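PDB 2HCF: hydrolase, haloacid dehalogenase-like family from Chlorobaculum tepidum, which is probably a magnesium-dependent hydrolase of the haloacid dehalogenase superfamily, with its natural substrate not established. Local coordinates for residues 28-40 with 57-71. Sequence-based numbering, arbitrary orientation.
Sequences DALIEVYGTEGST and VLSNVGLERAEIADK. With MG (magnesium ion), chain C.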
loop_
_atom_site.group_PDB
_atom_site.type_symbol
_atom_site.label_atom_id
_atom_site.label_comp_id
_atom_site.label_asym_id
_atom_site.label_seq_id
_atom_site.Cartn_x
_atom_site.Cartn_y
_atom_site.Cartn_z
ATOM N N ASP A 28 19.082 8.026 -4.525
ATOM C CA ASP A 28 20.399 7.567 -4.133
ATOM C C ASP A 28 20.695 6.099 -4.464
ATOM O O ASP A 28 21.838 5.754 -4.782
ATOM C CB ASP A 28 20.627 7.815 -2.627
ATOM C CG ASP A 28 20.963 9.265 -2.318
ATOM O OD1 ASP A 28 21.199 10.037 -3.279
ATOM O OD2 ASP A 28 21.002 9.646 -1.125
ATOM N N ALA A 29 19.682 5.234 -4.367
ATOM C CA ALA A 29 19.863 3.823 -4.655
ATOM C C ALA A 29 20.025 3.611 -6.152
ATOM O O ALA A 29 20.890 2.837 -6.597
ATOM C CB ALA A 29 18.698 3.018 -4.117
ATOM N N LEU A 30 19.222 4.309 -6.944
ATOM C CA LEU A 30 19.348 4.226 -8.383
ATOM C C LEU A 30 20.665 4.819 -8.914
ATOM O O LEU A 30 21.248 4.285 -9.857
ATOM C CB LEU A 30 18.142 4.900 -9.059
ATOM C CG LEU A 30 16.789 4.283 -8.727
ATOM C CD1 LEU A 30 15.681 4.989 -9.474
ATOM C CD2 LEU A 30 16.741 2.780 -9.080
ATOM N N ILE A 31 21.115 5.935 -8.345
ATOM C CA ILE A 31 22.431 6.480 -8.708
ATOM C C ILE A 31 23.519 5.435 -8.444
ATOM O O ILE A 31 24.410 5.208 -9.269
ATOM C CB ILE A 31 22.753 7.771 -7.932
ATOM C CG1 ILE A 31 21.880 8.927 -8.432
ATOM C CG2 ILE A 31 24.242 8.144 -8.098
ATOM C CD1 ILE A 31 21.838 10.143 -7.489
ATOM N N GLU A 32 23.421 4.782 -7.293
ATOM C CA GLU A 32 24.376 3.761 -6.918
ATOM C C GLU A 32 24.425 2.577 -7.878
ATOM O O GLU A 32 25.499 2.058 -8.154
ATOM C CB GLU A 32 24.116 3.260 -5.505
ATOM C CG GLU A 32 25.155 2.255 -5.071
ATOM C CD GLU A 32 25.086 1.899 -3.584
ATOM O OE1 GLU A 32 24.504 2.687 -2.786
ATOM O OE2 GLU A 32 25.640 0.812 -3.238
ATOM N N VAL A 33 23.280 2.166 -8.399
ATOM C CA VAL A 33 23.186 0.952 -9.199
ATOM C C VAL A 33 23.292 1.257 -10.693
ATOM O O VAL A 33 24.043 0.598 -11.404
ATOM C CB VAL A 33 21.885 0.209 -8.885
ATOM C CG1 VAL A 33 21.618 -0.925 -9.857
ATOM C CG2 VAL A 33 21.943 -0.335 -7.424
ATOM N N TYR A 34 22.548 2.251 -11.162
ATOM C CA TYR A 34 22.525 2.584 -12.587
ATOM C C TYR A 34 23.368 3.809 -12.985
ATOM O O TYR A 34 23.562 4.059 -14.177
ATOM C CB TYR A 34 21.087 2.847 -13.037
ATOM C CG TYR A 34 20.146 1.676 -12.903
ATOM C CD1 TYR A 34 20.066 0.701 -13.893
ATOM C CD2 TYR A 34 19.313 1.562 -11.794
ATOM C CE1 TYR A 34 19.167 -0.365 -13.775
ATOM C CE2 TYR A 34 18.428 0.516 -11.668
ATOM C CZ TYR A 34 18.352 -0.437 -12.654
ATOM O OH TYR A 34 17.476 -1.476 -12.494
ATOM N N GLY A 35 23.827 4.589 -12.004
ATOM C CA GLY A 35 24.521 5.846 -12.275
ATOM C C GLY A 35 23.632 7.093 -12.323
ATOM O O GLY A 35 24.123 8.205 -12.244
ATOM N N THR A 36 22.324 6.907 -12.446
ATOM C CA THR A 36 21.385 8.007 -12.556
ATOM C C THR A 36 20.173 7.733 -11.676
ATOM O O THR A 36 19.801 6.585 -11.483
ATOM C CB THR A 36 20.926 8.201 -14.000
ATOM O OG1 THR A 36 20.022 9.310 -14.069
ATOM C CG2 THR A 36 20.255 6.953 -14.557
ATOM N N GLU A 37 19.586 8.801 -11.142
ATOM C CA GLU A 37 18.305 8.708 -10.437
ATOM C C GLU A 37 17.131 8.780 -11.380
ATOM O O GLU A 37 15.987 8.705 -10.957
ATOM C CB GLU A 37 18.166 9.799 -9.360
ATOM C CG GLU A 37 18.249 11.250 -9.855
ATOM C CD GLU A 37 17.885 12.264 -8.761
ATOM O OE1 GLU A 37 16.680 12.547 -8.586
ATOM O OE2 GLU A 37 18.801 12.786 -8.085
ATOM N N GLY A 38 17.402 8.889 -12.672
ATOM C CA GLY A 38 16.351 8.993 -13.620
ATOM C C GLY A 38 15.764 10.377 -13.529
ATOM O O GLY A 38 16.432 11.323 -13.111
ATOM N N SER A 39 14.512 10.490 -13.933
ATOM C CA SER A 39 13.860 11.773 -14.039
ATOM C C SER A 39 12.363 11.581 -14.021
ATOM O O SER A 39 11.813 10.876 -14.860
ATOM C CB SER A 39 14.282 12.474 -15.355
ATOM O OG SER A 39 13.861 13.825 -15.399
ATOM N N THR A 40 11.705 11.995 -12.959
ATOM C CA THR A 40 11.931 11.490 -11.591
ATOM C C THR A 40 10.780 12.073 -10.795
ATOM O O THR A 40 9.691 12.219 -11.363
ATOM C CB THR A 40 13.323 11.735 -10.919
ATOM O OG1 THR A 40 13.230 11.349 -9.530
ATOM C CG2 THR A 40 13.815 13.234 -11.033
ATOM N N VAL A 57 10.871 6.099 -13.949
ATOM C CA VAL A 57 11.869 7.174 -13.836
ATOM C C VAL A 57 13.151 6.920 -14.648
ATOM O O VAL A 57 13.788 7.873 -15.131
ATOM C CB VAL A 57 12.192 7.489 -12.363
ATOM C CG1 VAL A 57 10.899 7.783 -11.595
ATOM C CG2 VAL A 57 12.951 6.361 -11.724
ATOM N N LEU A 58 13.526 5.642 -14.791
ATOM C CA LEU A 58 14.658 5.238 -15.610
ATOM C C LEU A 58 14.324 5.250 -17.082
ATOM O O LEU A 58 15.125 5.708 -17.910
ATOM C CB LEU A 58 15.184 3.861 -15.198
ATOM C CG LEU A 58 15.781 3.841 -13.774
ATOM C CD1 LEU A 58 16.223 2.437 -13.393
ATOM C CD2 LEU A 58 16.929 4.817 -13.653
ATOM N N SER A 59 13.154 4.754 -17.449
ATOM C CA SER A 59 12.809 4.768 -18.854
ATOM C C SER A 59 12.668 6.227 -19.387
ATOM O O SER A 59 12.942 6.489 -20.564
ATOM C CB SER A 59 11.562 3.923 -19.102
ATOM O OG SER A 59 10.438 4.564 -18.553
ATOM N N ASN A 60 12.278 7.162 -18.506
ATOM C CA ASN A 60 12.210 8.602 -18.818
ATOM C C ASN A 60 13.545 9.184 -19.286
ATOM O O ASN A 60 13.561 10.106 -20.108
ATOM C CB ASN A 60 11.720 9.413 -17.599
ATOM C CG ASN A 60 10.216 9.327 -17.376
ATOM O OD1 ASN A 60 9.465 8.926 -18.264
ATOM N ND2 ASN A 60 9.766 9.750 -16.183
ATOM N N VAL A 61 14.665 8.665 -18.774
ATOM C CA VAL A 61 15.958 9.152 -19.211
ATOM C C VAL A 61 16.586 8.309 -20.342
ATOM O O VAL A 61 17.722 8.549 -20.722
ATOM C CB VAL A 61 16.938 9.368 -18.027
ATOM C CG1 VAL A 61 16.382 10.373 -17.079
ATOM C CG2 VAL A 61 17.264 8.078 -17.312
ATOM N N GLY A 62 15.846 7.347 -20.879
ATOM C CA GLY A 62 16.249 6.617 -22.085
ATOM C C GLY A 62 16.750 5.189 -21.902
ATOM O O GLY A 62 17.140 4.551 -22.872
ATOM N N LEU A 63 16.754 4.675 -20.673
ATOM C CA LEU A 63 17.120 3.269 -20.434
ATOM C C LEU A 63 16.083 2.305 -21.011
ATOM O O LEU A 63 14.909 2.542 -20.883
ATOM C CB LEU A 63 17.270 2.993 -18.939
ATOM C CG LEU A 63 18.593 3.339 -18.256
ATOM C CD1 LEU A 63 18.652 4.791 -17.822
ATOM C CD2 LEU A 63 18.846 2.428 -17.050
ATOM N N GLU A 64 16.523 1.232 -21.668
ATOM C CA GLU A 64 15.590 0.200 -22.202
ATOM C C GLU A 64 15.079 -0.669 -21.067
ATOM O O GLU A 64 15.750 -0.770 -20.059
ATOM C CB GLU A 64 16.262 -0.681 -23.270
ATOM C CG GLU A 64 16.863 0.089 -24.435
ATOM C CD GLU A 64 15.822 0.927 -25.171
ATOM O OE1 GLU A 64 14.637 0.500 -25.203
ATOM O OE2 GLU A 64 16.183 2.014 -25.702
ATOM N N ARG A 65 13.896 -1.281 -21.219
ATOM C CA ARG A 65 13.327 -2.111 -20.142
ATOM C C ARG A 65 14.267 -3.231 -19.770
ATOM O O ARG A 65 14.505 -3.468 -18.593
ATOM C CB ARG A 65 11.958 -2.675 -20.492
ATOM C CG ARG A 65 10.820 -1.731 -20.162
ATOM C CD ARG A 65 9.473 -2.415 -20.314
ATOM N NE ARG A 65 9.151 -3.193 -19.120
ATOM C CZ ARG A 65 8.486 -2.723 -18.066
ATOM N NH1 ARG A 65 8.045 -1.461 -18.042
ATOM N NH2 ARG A 65 8.247 -3.528 -17.030
ATOM N N ALA A 66 14.842 -3.879 -20.772
ATOM C CA ALA A 66 15.782 -4.982 -20.533
ATOM C C ALA A 66 16.971 -4.524 -19.722
ATOM O O ALA A 66 17.476 -5.270 -18.910
ATOM C CB ALA A 66 16.264 -5.583 -21.859
ATOM N N GLU A 67 17.440 -3.307 -19.987
ATOM C CA GLU A 67 18.577 -2.722 -19.229
ATOM C C GLU A 67 18.213 -2.440 -17.761
ATOM O O GLU A 67 18.997 -2.681 -16.828
ATOM C CB GLU A 67 19.036 -1.450 -19.941
ATOM C CG GLU A 67 20.184 -0.722 -19.302
ATOM C CD GLU A 67 20.524 0.596 -20.015
ATOM O OE1 GLU A 67 19.835 0.954 -21.015
ATOM O OE2 GLU A 67 21.483 1.265 -19.557
ATOM N N ILE A 68 17.012 -1.922 -17.555
ATOM C CA ILE A 68 16.520 -1.699 -16.209
ATOM C C ILE A 68 16.383 -3.049 -15.494
ATOM O O ILE A 68 16.851 -3.204 -14.376
ATOM C CB ILE A 68 15.180 -0.962 -16.215
ATOM C CG1 ILE A 68 15.353 0.426 -16.846
ATOM C CG2 ILE A 68 14.614 -0.844 -14.761
ATOM C CD1 ILE A 68 14.084 1.003 -17.395
ATOM N N ALA A 69 15.748 -4.011 -16.164
ATOM C CA ALA A 69 15.516 -5.360 -15.616
ATOM C C ALA A 69 16.789 -6.056 -15.162
ATOM O O ALA A 69 16.805 -6.733 -14.125
ATOM C CB ALA A 69 14.821 -6.224 -16.657
ATOM N N ASP A 70 17.862 -5.876 -15.922
ATOM C CA ASP A 70 19.132 -6.516 -15.614
ATOM C C ASP A 70 19.670 -6.215 -14.216
ATOM O O ASP A 70 20.340 -7.061 -13.626
ATOM C CB ASP A 70 20.205 -6.127 -16.634
ATOM C CG ASP A 70 21.458 -6.977 -16.502
ATOM O OD1 ASP A 70 21.357 -8.212 -16.594
ATOM O OD2 ASP A 70 22.550 -6.426 -16.304
ATOM N N LYS A 71 19.442 -5.004 -13.715
ATOM C CA LYS A 71 19.926 -4.626 -12.389
ATOM C C LYS A 71 18.796 -4.323 -11.405
ATOM O O LYS A 71 19.035 -3.793 -10.340
ATOM C CB LYS A 71 20.835 -3.413 -12.481
ATOM C CG LYS A 71 22.084 -3.590 -13.349
ATOM C CD LYS A 71 22.971 -2.348 -13.171
ATOM C CE LYS A 71 24.216 -2.351 -14.023
ATOM N NZ LYS A 71 24.860 -0.951 -14.140
HETATM MG MG MG C . 15.158 3.578 -26.531
HETATM O O HOH W 1 24.344 1.721 -15.744
HETATM O O HOH W 2 15.468 4.884 -24.775
HETATM O O HOH W 3 14.180 4.876 -27.599
HETATM O O HOH W 4 17.223 4.145 -27.320
HETATM O O HOH W 5 15.163 1.874 -27.965
#
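With CG of Y34 anti to its carbonyl carbon (chi1 -62°) and L58 CD1 anti to its CA (chi2 177°), the two side chains cross at about a right angle. L58 CD1 lies over one ring face, 3.6 Å from the Y34 centroid, in a CH-pi contact, while V33 CG1 covers the opposite face near the rim. The ring enters as a knob among L58, E67, I68 and K71, and Y34 OH donates to I68 O (2.6 Å), which also accepts from the K71 amide. A phenylalanine in place of Y34, lacking the hydroxyl, would probably leave I68 O one donor short and the ring less firmly fixed. K71 runs past V33 in the opposite direction, and its NZ reaches V33 O (3.2 Å).

Beyond the helix, S39 N donates to V57 O (3.0 Å), and N60 ND2 meets S39 O in the carbonyl plane at 2.7 Å. G38, at positive phi, brings its CA into a CH...O contact with V57 O (3.2 Å).

E64, at the N-cap of helix 65-86, binds a magnesium ion through OE2 (2.0 Å) with four waters, separate from the D10, D12 and D178 site. The contact lies in the helical insertion between strands 5-9 and 111-116, consistent with a C1-type cap of the HAD fold. Helices 28-34 and 65-71 cross at 99°, T78 meets A29 and V33, and I68 packs on helix 50-59.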